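Local coordinates for TipC2 (Streptococcus intermedius B196, PDB 6DHX), which serves as an antitoxin, probably the immunity protein that recognises and neutralises an antibacterial toxin exported by a type VII secretion system, at residues 23-28 with 165-170; 61-66 with 79-84; 85-90 with 107-112. All blocks are in the same frame, centred on the assembly; numbering follows the deposited sequence.

Interaction 1. Residues 23-28 with 165-170; sequences DEIYQE and KVLKDW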
loop_
_atom_site.group_PDB
_atom_site.type_symbol
_atom_site.label_atom_id
_atom_site.label_comp_id
_atom_site.label_asym_id
_atom_site.label_seq_id
_atom_site.Cartn_x
_atom_site.Cartn_y
_atom_site.Cartn_z
ATOM N N ASP A 23 -11.970 -1.218 3.828
ATOM C CA ASP A 23 -12.896 -0.330 4.550
ATOM C C ASP A 23 -12.576 -0.325 6.041
ATOM O O ASP A 23 -12.698 0.699 6.717
ATOM C CB ASP A 23 -14.354 -0.789 4.425
ATOM C CG ASP A 23 -14.984 -0.517 3.073
ATOM O OD1 ASP A 23 -14.564 0.378 2.308
ATOM O OD2 ASP A 23 -15.993 -1.225 2.780
ATOM N N GLU A 24 -12.297 -1.495 6.599
ATOM C CA GLU A 24 -12.064 -1.572 8.031
ATOM C C GLU A 24 -10.836 -0.746 8.422
ATOM O O GLU A 24 -10.875 0.064 9.363
ATOM C CB GLU A 24 -11.925 -3.060 8.381
ATOM C CG GLU A 24 -11.919 -3.414 9.790
ATOM C CD GLU A 24 -11.759 -4.930 9.927
ATOM O OE1 GLU A 24 -10.600 -5.377 9.786
ATOM O OE2 GLU A 24 -12.786 -5.624 10.139
ATOM N N ILE A 25 -9.745 -0.905 7.679
ATOM C CA ILE A 25 -8.544 -0.100 7.913
ATOM C C ILE A 25 -8.830 1.391 7.720
ATOM O O ILE A 25 -8.419 2.221 8.549
ATOM C CB ILE A 25 -7.392 -0.548 6.995
ATOM C CG1 ILE A 25 -6.967 -1.999 7.312
ATOM C CG2 ILE A 25 -6.184 0.410 7.163
ATOM C CD1 ILE A 25 -6.077 -2.670 6.148
ATOM N N TYR A 26 -9.511 1.741 6.627
ATOM C CA TYR A 26 -9.802 3.147 6.343
ATOM C C TYR A 26 -10.641 3.749 7.474
ATOM O O TYR A 26 -10.321 4.824 8.011
ATOM C CB TYR A 26 -10.538 3.254 4.993
ATOM C CG TYR A 26 -10.906 4.668 4.610
ATOM C CD1 TYR A 26 -12.060 5.272 5.132
ATOM C CD2 TYR A 26 -10.111 5.407 3.700
ATOM C CE1 TYR A 26 -12.380 6.583 4.783
ATOM C CE2 TYR A 26 -10.437 6.723 3.356
ATOM C CZ TYR A 26 -11.566 7.287 3.893
ATOM O OH TYR A 26 -11.946 8.554 3.578
ATOM N N GLN A 27 -11.730 3.060 7.841
ATOM C CA GLN A 27 -12.667 3.644 8.810
ATOM C C GLN A 27 -12.067 3.697 10.199
ATOM O O GLN A 27 -12.312 4.646 10.949
ATOM C CB GLN A 27 -13.975 2.836 8.811
ATOM C CG GLN A 27 -14.704 3.040 7.459
ATOM C CD GLN A 27 -15.996 2.256 7.310
ATOM O OE1 GLN A 27 -16.283 1.765 6.213
ATOM N NE2 GLN A 27 -16.802 2.136 8.393
ATOM N N GLU A 28 -11.340 2.651 10.602
ATOM C CA GLU A 28 -10.791 2.727 11.955
ATOM C C GLU A 28 -9.675 3.760 12.012
ATOM O O GLU A 28 -9.513 4.421 13.051
ATOM C CB GLU A 28 -10.293 1.359 12.385
ATOM C CG GLU A 28 -9.708 1.285 13.810
ATOM C CD GLU A 28 -10.705 1.484 14.946
ATOM O OE1 GLU A 28 -11.930 1.534 14.725
ATOM O OE2 GLU A 28 -10.213 1.531 16.092
ATOM N N LYS A 165 2.125 -9.621 5.558
ATOM C CA LYS A 165 2.766 -8.663 6.438
ATOM C C LYS A 165 1.795 -7.539 6.790
ATOM O O LYS A 165 1.357 -7.451 7.956
ATOM C CB LYS A 165 4.059 -8.125 5.808
ATOM C CG LYS A 165 4.923 -7.286 6.752
ATOM C CD LYS A 165 6.301 -7.080 6.103
ATOM C CE LYS A 165 7.207 -6.244 6.969
ATOM N NZ LYS A 165 7.549 -6.928 8.272
ATOM N N VAL A 166 1.418 -6.700 5.824
ATOM C CA VAL A 166 0.592 -5.524 6.151
ATOM C C VAL A 166 -0.763 -5.945 6.703
ATOM O O VAL A 166 -1.211 -5.440 7.745
ATOM C CB VAL A 166 0.399 -4.618 4.921
ATOM C CG1 VAL A 166 -0.596 -3.472 5.271
ATOM C CG2 VAL A 166 1.762 -4.068 4.420
ATOM N N LEU A 167 -1.459 -6.834 5.998
ATOM C CA LEU A 167 -2.808 -7.178 6.455
ATOM C C LEU A 167 -2.747 -8.102 7.670
ATOM O O LEU A 167 -3.621 -8.044 8.552
ATOM C CB LEU A 167 -3.636 -7.811 5.330
ATOM C CG LEU A 167 -3.956 -6.869 4.151
ATOM C CD1 LEU A 167 -4.820 -7.597 3.092
ATOM C CD2 LEU A 167 -4.709 -5.571 4.642
ATOM N N LYS A 168 -1.729 -8.941 7.753
ATOM C CA LYS A 168 -1.577 -9.774 8.952
ATOM C C LYS A 168 -1.277 -8.895 10.172
ATOM O O LYS A 168 -1.795 -9.129 11.279
ATOM C CB LYS A 168 -0.463 -10.793 8.714
ATOM C CG LYS A 168 -0.350 -11.838 9.810
ATOM C CD LYS A 168 0.792 -12.793 9.514
ATOM C CE LYS A 168 0.770 -14.016 10.421
ATOM N NZ LYS A 168 1.854 -14.955 10.048
ATOM N N ASP A 169 -0.481 -7.839 9.965
ATOM C CA ASP A 169 -0.225 -6.854 11.018
ATOM C C ASP A 169 -1.506 -6.157 11.449
ATOM O O ASP A 169 -1.717 -5.930 12.642
ATOM C CB ASP A 169 0.781 -5.795 10.547
ATOM C CG ASP A 169 2.216 -6.279 10.602
ATOM O OD1 ASP A 169 2.463 -7.353 11.172
ATOM O OD2 ASP A 169 3.097 -5.592 10.063
ATOM N N TRP A 170 -2.333 -5.734 10.476
ATOM C CA TRP A 170 -3.623 -5.132 10.816
ATOM C C TRP A 170 -4.421 -6.041 11.727
ATOM O O TRP A 170 -4.973 -5.601 12.752
ATOM C CB TRP A 170 -4.438 -4.882 9.529
ATOM C CG TRP A 170 -5.810 -4.353 9.862
ATOM C CD1 TRP A 170 -7.023 -5.001 9.718
ATOM C CD2 TRP A 170 -6.100 -3.067 10.440
ATOM N NE1 TRP A 170 -8.045 -4.179 10.174
ATOM C CE2 TRP A 170 -7.511 -2.994 10.615
ATOM C CE3 TRP A 170 -5.301 -1.973 10.808
ATOM C CZ2 TRP A 170 -8.151 -1.852 11.131
ATOM C CZ3 TRP A 170 -5.948 -0.805 11.339
ATOM C CH2 TRP A 170 -7.346 -0.769 11.489
#

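Interaction 2. Residues 61-66 with 79-84; sequences PSILYK and IDFSFL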
loop_
_atom_site.group_PDB
_atom_site.type_symbol
_atom_site.label_atom_id
_atom_site.label_comp_id
_atom_site.label_asym_id
_atom_site.label_seq_id
_atom_site.Cartn_x
_atom_site.Cartn_y
_atom_site.Cartn_z
ATOM N N PRO A 61 -2.583 11.026 7.873
ATOM C CA PRO A 61 -1.693 10.010 8.448
ATOM C C PRO A 61 -1.067 9.155 7.346
ATOM O O PRO A 61 -1.680 8.855 6.311
ATOM C CB PRO A 61 -2.639 9.163 9.321
ATOM C CG PRO A 61 -3.948 9.222 8.597
ATOM C CD PRO A 61 -3.993 10.560 7.829
ATOM N N SER A 62 0.187 8.805 7.587
ATOM C CA SER A 62 0.971 7.952 6.705
ATOM C C SER A 62 1.757 7.004 7.588
ATOM O O SER A 62 2.316 7.437 8.604
ATOM C CB SER A 62 1.892 8.833 5.834
ATOM O OG SER A 62 2.733 8.075 4.994
ATOM N N ILE A 63 1.760 5.718 7.227
ATOM C CA ILE A 63 2.370 4.655 8.018
ATOM C C ILE A 63 3.611 4.199 7.267
ATOM O O ILE A 63 3.544 3.959 6.051
ATOM C CB ILE A 63 1.396 3.473 8.201
ATOM C CG1 ILE A 63 0.005 3.950 8.706
ATOM C CG2 ILE A 63 2.022 2.384 9.070
ATOM C CD1 ILE A 63 0.043 4.805 10.034
ATOM N N LEU A 64 4.726 4.085 7.966
ATOM C CA LEU A 64 5.985 3.692 7.329
ATOM C C LEU A 64 6.586 2.548 8.133
ATOM O O LEU A 64 6.803 2.691 9.352
ATOM C CB LEU A 64 6.992 4.886 7.321
ATOM C CG LEU A 64 8.319 4.619 6.622
ATOM C CD1 LEU A 64 8.007 4.440 5.089
ATOM C CD2 LEU A 64 9.336 5.756 6.790
ATOM N N TYR A 65 6.880 1.427 7.470
ATOM C CA TYR A 65 7.512 0.332 8.202
ATOM C C TYR A 65 8.935 0.703 8.594
ATOM O O TYR A 65 9.698 1.248 7.791
ATOM C CB TYR A 65 7.514 -0.967 7.371
ATOM C CG TYR A 65 6.232 -1.713 7.594
ATOM C CD1 TYR A 65 5.038 -1.256 7.026
ATOM C CD2 TYR A 65 6.188 -2.828 8.427
ATOM C CE1 TYR A 65 3.799 -1.903 7.271
ATOM C CE2 TYR A 65 4.975 -3.483 8.698
ATOM C CZ TYR A 65 3.794 -3.015 8.114
ATOM O OH TYR A 65 2.605 -3.651 8.354
ATOM N N LYS A 66 9.282 0.392 9.849
ATOM C CA LYS A 66 10.621 0.632 10.374
ATOM C C LYS A 66 11.635 -0.290 9.706
ATOM O O LYS A 66 11.322 -1.403 9.292
ATOM C CB LYS A 66 10.657 0.393 11.900
ATOM C CG LYS A 66 9.743 1.319 12.732
ATOM C CD LYS A 66 9.654 0.875 14.209
ATOM C CE LYS A 66 8.788 1.832 15.059
ATOM N NZ LYS A 66 8.638 1.323 16.508
ATOM N N ILE A 79 1.786 2.955 4.024
ATOM C CA ILE A 79 0.335 3.077 3.857
ATOM C C ILE A 79 -0.004 4.551 3.933
ATOM O O ILE A 79 0.280 5.186 4.941
ATOM C CB ILE A 79 -0.459 2.319 4.937
ATOM C CG1 ILE A 79 0.053 0.878 5.101
ATOM C CG2 ILE A 79 -1.959 2.365 4.573
ATOM C CD1 ILE A 79 -0.559 0.156 6.331
ATOM N N ASP A 80 -0.593 5.098 2.880
ATOM C CA ASP A 80 -1.028 6.493 2.887
ATOM C C ASP A 80 -2.546 6.547 2.923
ATOM O O ASP A 80 -3.202 5.759 2.256
ATOM C CB ASP A 80 -0.546 7.250 1.635
ATOM C CG ASP A 80 0.920 7.580 1.685
ATOM O OD1 ASP A 80 1.430 7.779 2.782
ATOM O OD2 ASP A 80 1.606 7.564 0.632
ATOM N N PHE A 81 -3.106 7.504 3.660
ATOM C CA PHE A 81 -4.555 7.687 3.741
ATOM C C PHE A 81 -4.962 9.015 3.122
ATOM O O PHE A 81 -4.352 10.043 3.445
ATOM C CB PHE A 81 -4.975 7.677 5.219
ATOM C CG PHE A 81 -4.837 6.336 5.842
ATOM C CD1 PHE A 81 -3.604 5.901 6.320
ATOM C CD2 PHE A 81 -5.932 5.469 5.907
ATOM C CE1 PHE A 81 -3.435 4.609 6.894
ATOM C CE2 PHE A 81 -5.786 4.183 6.461
ATOM C CZ PHE A 81 -4.514 3.741 6.938
ATOM N N SER A 82 -5.954 8.996 2.218
ATOM C CA SER A 82 -6.461 10.228 1.609
ATOM C C SER A 82 -7.918 10.310 2.012
ATOM O O SER A 82 -8.759 9.588 1.465
ATOM C CB SER A 82 -6.317 10.249 0.085
ATOM O OG SER A 82 -4.946 10.172 -0.270
ATOM N N PHE A 83 -8.206 11.151 2.991
ATOM C CA PHE A 83 -9.578 11.248 3.485
ATOM C C PHE A 83 -10.374 12.372 2.846
ATOM O O PHE A 83 -11.618 12.340 2.872
ATOM C CB PHE A 83 -9.587 11.511 4.995
ATOM C CG PHE A 83 -8.966 10.446 5.830
ATOM C CD1 PHE A 83 -9.297 9.105 5.654
ATOM C CD2 PHE A 83 -8.073 10.804 6.867
ATOM C CE1 PHE A 83 -8.745 8.122 6.467
ATOM C CE2 PHE A 83 -7.514 9.828 7.664
ATOM C CZ PHE A 83 -7.849 8.487 7.486
ATOM N N LEU A 84 -9.701 13.392 2.333
ATOM C CA LEU A 84 -10.364 14.655 2.032
ATOM C C LEU A 84 -10.734 14.835 0.563
ATOM O O LEU A 84 -11.524 15.735 0.257
ATOM C CB LEU A 84 -9.444 15.825 2.431
ATOM C CG LEU A 84 -9.533 16.429 3.826
ATOM C CD1 LEU A 84 -9.809 15.420 4.913
ATOM C CD2 LEU A 84 -8.275 17.278 4.131
#

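Interaction 3. Residues 85-90 with 107-112; sequences NKNNNI and WNKYTR. With SO4 (sulfate ion), chain D.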
loop_
_atom_site.group_PDB
_atom_site.type_symbol
_atom_site.label_atom_id
_atom_site.label_comp_id
_atom_site.label_asym_id
_atom_site.label_seq_id
_atom_site.Cartn_x
_atom_site.Cartn_y
_atom_site.Cartn_z
ATOM N N ASN A 85 -10.135 14.082 -0.352
ATOM C CA ASN A 85 -10.311 14.335 -1.781
ATOM C C ASN A 85 -11.522 13.560 -2.315
ATOM O O ASN A 85 -12.112 12.733 -1.618
ATOM C CB ASN A 85 -9.054 13.945 -2.554
ATOM C CG ASN A 85 -8.681 12.487 -2.361
ATOM O OD1 ASN A 85 -8.909 11.914 -1.278
ATOM N ND2 ASN A 85 -8.099 11.877 -3.391
ATOM N N LYS A 86 -11.882 13.831 -3.574
ATOM C CA LYS A 86 -13.070 13.188 -4.146
ATOM C C LYS A 86 -12.835 11.704 -4.365
ATOM O O LYS A 86 -13.752 10.895 -4.192
ATOM C CB LYS A 86 -13.458 13.857 -5.461
ATOM C CG LYS A 86 -14.066 15.234 -5.276
ATOM C CD LYS A 86 -14.374 15.844 -6.651
ATOM C CE LYS A 86 -14.943 17.246 -6.494
ATOM N NZ LYS A 86 -15.135 17.893 -7.826
ATOM N N ASN A 87 -11.621 11.330 -4.743
ATOM C CA ASN A 87 -11.269 9.915 -4.927
ATOM C C ASN A 87 -10.562 9.385 -3.676
ATOM O O ASN A 87 -9.373 8.965 -3.659
ATOM C CB ASN A 87 -10.404 9.751 -6.187
ATOM C CG ASN A 87 -10.381 8.307 -6.677
ATOM O OD1 ASN A 87 -11.289 7.523 -6.372
ATOM N ND2 ASN A 87 -9.332 7.939 -7.395
ATOM N N ASN A 88 -11.294 9.399 -2.569
ATOM C CA ASN A 88 -10.632 9.127 -1.309
ATOM C C ASN A 88 -10.306 7.636 -1.208
ATOM O O ASN A 88 -10.938 6.808 -1.852
ATOM C CB ASN A 88 -11.503 9.601 -0.151
ATOM C CG ASN A 88 -12.888 8.923 -0.123
ATOM O OD1 ASN A 88 -13.555 8.764 -1.153
ATOM N ND2 ASN A 88 -13.335 8.557 1.085
ATOM N N ASN A 89 -9.254 7.302 -0.457
ATOM C CA ASN A 89 -8.646 5.986 -0.673
ATOM C C ASN A 89 -7.639 5.688 0.435
ATOM O O ASN A 89 -7.226 6.575 1.181
ATOM C CB ASN A 89 -7.943 5.910 -2.064
ATOM C CG ASN A 89 -6.700 6.817 -2.172
ATOM O OD1 ASN A 89 -5.607 6.421 -1.758
ATOM N ND2 ASN A 89 -6.872 8.045 -2.743
ATOM N N ILE A 90 -7.254 4.412 0.525
ATOM C CA ILE A 90 -6.025 3.994 1.203
ATOM C C ILE A 90 -5.102 3.474 0.127
ATOM O O ILE A 90 -5.548 2.800 -0.813
ATOM C CB ILE A 90 -6.245 2.856 2.207
ATOM C CG1 ILE A 90 -7.411 3.081 3.096
ATOM C CG2 ILE A 90 -4.979 2.487 2.919
ATOM C CD1 ILE A 90 -8.261 1.836 2.946
ATOM N N TRP A 107 1.908 -1.077 -6.117
ATOM C CA TRP A 107 1.057 0.033 -5.725
ATOM C C TRP A 107 -0.368 -0.483 -5.646
ATOM O O TRP A 107 -0.914 -0.949 -6.652
ATOM C CB TRP A 107 1.203 1.074 -6.840
ATOM C CG TRP A 107 0.648 2.348 -6.700
ATOM C CD1 TRP A 107 -0.598 2.759 -7.097
ATOM C CD2 TRP A 107 1.320 3.495 -6.227
ATOM N NE1 TRP A 107 -0.738 4.098 -6.881
ATOM C CE2 TRP A 107 0.423 4.579 -6.338
ATOM C CE3 TRP A 107 2.599 3.722 -5.734
ATOM C CZ2 TRP A 107 0.762 5.875 -5.949
ATOM C CZ3 TRP A 107 2.930 5.011 -5.337
ATOM C CH2 TRP A 107 2.018 6.066 -5.450
ATOM N N ASN A 108 -0.986 -0.410 -4.462
ATOM C CA ASN A 108 -2.248 -1.120 -4.260
ATOM C C ASN A 108 -3.208 -0.122 -3.655
ATOM O O ASN A 108 -3.109 0.176 -2.456
ATOM C CB ASN A 108 -2.070 -2.313 -3.342
ATOM C CG ASN A 108 -0.882 -3.172 -3.777
ATOM O OD1 ASN A 108 -1.015 -3.926 -4.751
ATOM N ND2 ASN A 108 0.281 -3.031 -3.105
ATOM N N LYS A 109 -4.080 0.418 -4.493
ATOM C CA LYS A 109 -4.892 1.561 -4.099
ATOM C C LYS A 109 -6.343 1.119 -3.958
ATOM O O LYS A 109 -6.939 0.675 -4.933
ATOM C CB LYS A 109 -4.775 2.672 -5.140
ATOM C CG LYS A 109 -5.571 3.921 -4.713
ATOM C CD LYS A 109 -5.155 5.085 -5.630
ATOM C CE LYS A 109 -6.088 6.292 -5.583
ATOM N NZ LYS A 109 -5.740 7.422 -6.586
ATOM N N TYR A 110 -6.911 1.284 -2.759
ATOM C CA TYR A 110 -8.304 0.949 -2.528
ATOM C C TYR A 110 -9.122 2.237 -2.528
ATOM O O TYR A 110 -8.942 3.089 -1.644
ATOM C CB TYR A 110 -8.464 0.209 -1.209
ATOM C CG TYR A 110 -9.921 0.027 -0.866
ATOM C CD1 TYR A 110 -10.663 -0.982 -1.495
ATOM C CD2 TYR A 110 -10.549 0.861 0.060
ATOM C CE1 TYR A 110 -11.986 -1.162 -1.189
ATOM C CE2 TYR A 110 -11.893 0.689 0.393
ATOM C CZ TYR A 110 -12.600 -0.338 -0.244
ATOM O OH TYR A 110 -13.937 -0.585 0.015
ATOM N N THR A 111 -10.027 2.376 -3.517
ATOM C CA THR A 111 -10.827 3.577 -3.681
ATOM C C THR A 111 -12.169 3.338 -2.992
ATOM O O THR A 111 -12.830 2.326 -3.243
ATOM C CB THR A 111 -11.002 3.955 -5.158
ATOM O OG1 THR A 111 -11.133 2.776 -6.005
ATOM C CG2 THR A 111 -9.730 4.717 -5.611
ATOM N N ARG A 112 -12.510 4.231 -2.068
ATOM C CA ARG A 112 -13.699 4.059 -1.230
ATOM C C ARG A 112 -14.980 4.109 -2.038
ATOM O O ARG A 112 -15.932 3.372 -1.745
ATOM C CB ARG A 112 -13.742 5.169 -0.162
ATOM C CG ARG A 112 -12.710 4.881 0.956
ATOM C CD ARG A 112 -13.338 3.974 2.020
ATOM N NE ARG A 112 -14.381 4.654 2.796
ATOM C CZ ARG A 112 -15.092 4.062 3.751
ATOM N NH1 ARG A 112 -14.899 2.754 3.996
ATOM N NH2 ARG A 112 -15.992 4.808 4.471
HETATM S S SO4 D . -16.575 7.848 2.666
HETATM O O1 SO4 D . -15.541 7.159 1.915
HETATM O O2 SO4 D . -17.884 7.359 2.311
HETATM O O3 SO4 D . -16.440 9.271 2.400
HETATM O O4 SO4 D . -16.415 7.535 4.039
HETATM O O HOH W 1 -7.544 5.981 -8.498
#

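Interaction 1. Residues 23-28 with 165-170
Trp170 reaches across from helix 165-170 with its CG anti to the backbone N, and its indole is met both over a face and at an edge by helix 23-28. Ile25 lies over the face. Its CG1 sits 3.4 Å from the centroid of the five-membered ring and only 12° off the ring normal, which meets the geometry of a CH-pi contact. Beyond it, Ile25 CD1 runs on to Leu167 CD2 at 3.5 Å, the two side chains crossing at about a right angle, so one isoleucine branch touches both an aromatic and an aliphatic partner on the facing helix.

At the edge, Glu24 approaches with its chain extended as far as the carboxylate. Trp170 NE1 donates to Glu24 OE1 over 2.8 Å with an N-H...O angle of 158°. The oxygen lies almost exactly in the indole plane and uses its anti lone pair. The same OE1 is also hydrogen-bonded to Ser176 OG; two such bonds on a buried oxygen would favour an ionised carboxylate. Farther round the rim, Glu28 meets the six-membered ring through its aliphatic part, with CB 3.7 Å from Trp170 CH2, while its carboxylate leads away.

The axes of the two short segments come no closer than 11.9 Å, and the long side chains, above all Trp170, span the distance. Through its other branch, CG2, Ile25 also touches Phe81 of strand 74-82. The result is two helices crossing at 59° and packed against a largely antiparallel sheet, as in an alpha+beta fold.

Interaction 2. Residues 61-66 with 79-84
Ser62 holds OG anti to its backbone N (chi1 177°), while Asp80 places its CG anti to its own carbonyl carbon (chi1 -75°); these two settings bring hydroxyl and carboxylate together across the strands. Ser62 OG donates to Asp80 OD1 at 2.6 Å, meeting the oxygen nearly along its C-O axis. Ser62 and Asp80 form a non-hydrogen-bonded pair, so this side-chain bond supplies the polar link that the backbone lacks there.

Next to it, Ile63 and Ile79 make a hydrogen-bonded pair of the antiparallel hairpin formed by strands 59-65 and 74-82. Ile63 N reaches Ile79 O at 2.8 Å and 170°, and Ile79 N returns to Ile63 O at 2.9 Å. The bond from Phe81 N to Pro61 O is longer, 3.3 Å, and arrives nearly along the C=O axis.

The isoleucines share the opposite face from Ser62 and Asp80, touching CB to CB. There Ile63 CG1 meets the edge of the Phe81 ring at CE1, 3.9 Å away, and Pro61 O lies near the same ring plane. Pro61 packs its CG against Phe81 CB and its CD against Phe83 CE2 at 3.6 Å. Helix 21-32 closes over this face, where Thr29 touches both Pro61 and Phe81.

Interaction 3. Residues 85-90 with 107-112
Sulfate O1 is gripped by two donors, one from each segment: Asn88 ND2 at 2.7 Å and Arg112 NE at 2.9 Å. They stand at the open end of the beta hairpin made by strands 89-99 and 102-111. A third bond holds the ion at O4, where Arg112 NH2 approaches to 2.8 Å within the guanidinium plane. Bends at chi2 and chi3 turn the arginine back so that this edge faces the ion, and the Asn88 amide stands 89° from the guanidinium plane. The sulfate probably comes from the crystallisation liquor, so the site shows a capacity to hold an anion and not a known ligand. Arg112 NH1 is taken by Asp23 and Gln27 of helix 21-32, which positions the group.

Backbone bonds join the two segments next to this site. Arg112 N donates to Asn88 O at 3.0 Å and a nearly straight 173°. Ile90 and Tyr110 form a hydrogen-bonded antiparallel pair, with Tyr110 N 2.8 Å from Ile90 O; Ile90 CD1 also packs against Tyr110 CD2, and the phenol OH continues to Asp23.

Asn89 pairs with Thr111 on the other face in the non-hydrogen-bonded manner. Its CG occupies the crowded position between backbone N and carbonyl carbon, and this turns ND2 back to Asn87 O (2.8 Å, 176°), bracing the turn before the strand. The extended Lys109 chain crosses this amide, its CE 3.4 Å from Asn89 ND2. At its tip, Lys109 NZ donates to a water 3.0 Å away, which also accepts a weak bond from Asn87 ND2.

Helix 21-32 ties the three contacts together. From interaction 1, Ile25 CG2 comes within 3.7 Å of Phe81 CZ in interaction 2, and Tyr26 CB packs at 3.4 Å on Ile90 CD1 of interaction 3. Polar links run the same way: Asp23 OD1 lies 2.6 Å from Tyr110 OH, and Gln27 OE1 lies 2.8 Å from Arg112 NH1, so the guanidinium that holds the sulfate through NE and NH2 is tied to the helix through NH1. Interactions 2 and 3 follow one another in the same sheet as successive hairpins, with Ser82 N 2.9 Å from Asn89 O between strands 74-82 and 89-99. The centre of interaction 2 is about 11 Å from each of the other two centres.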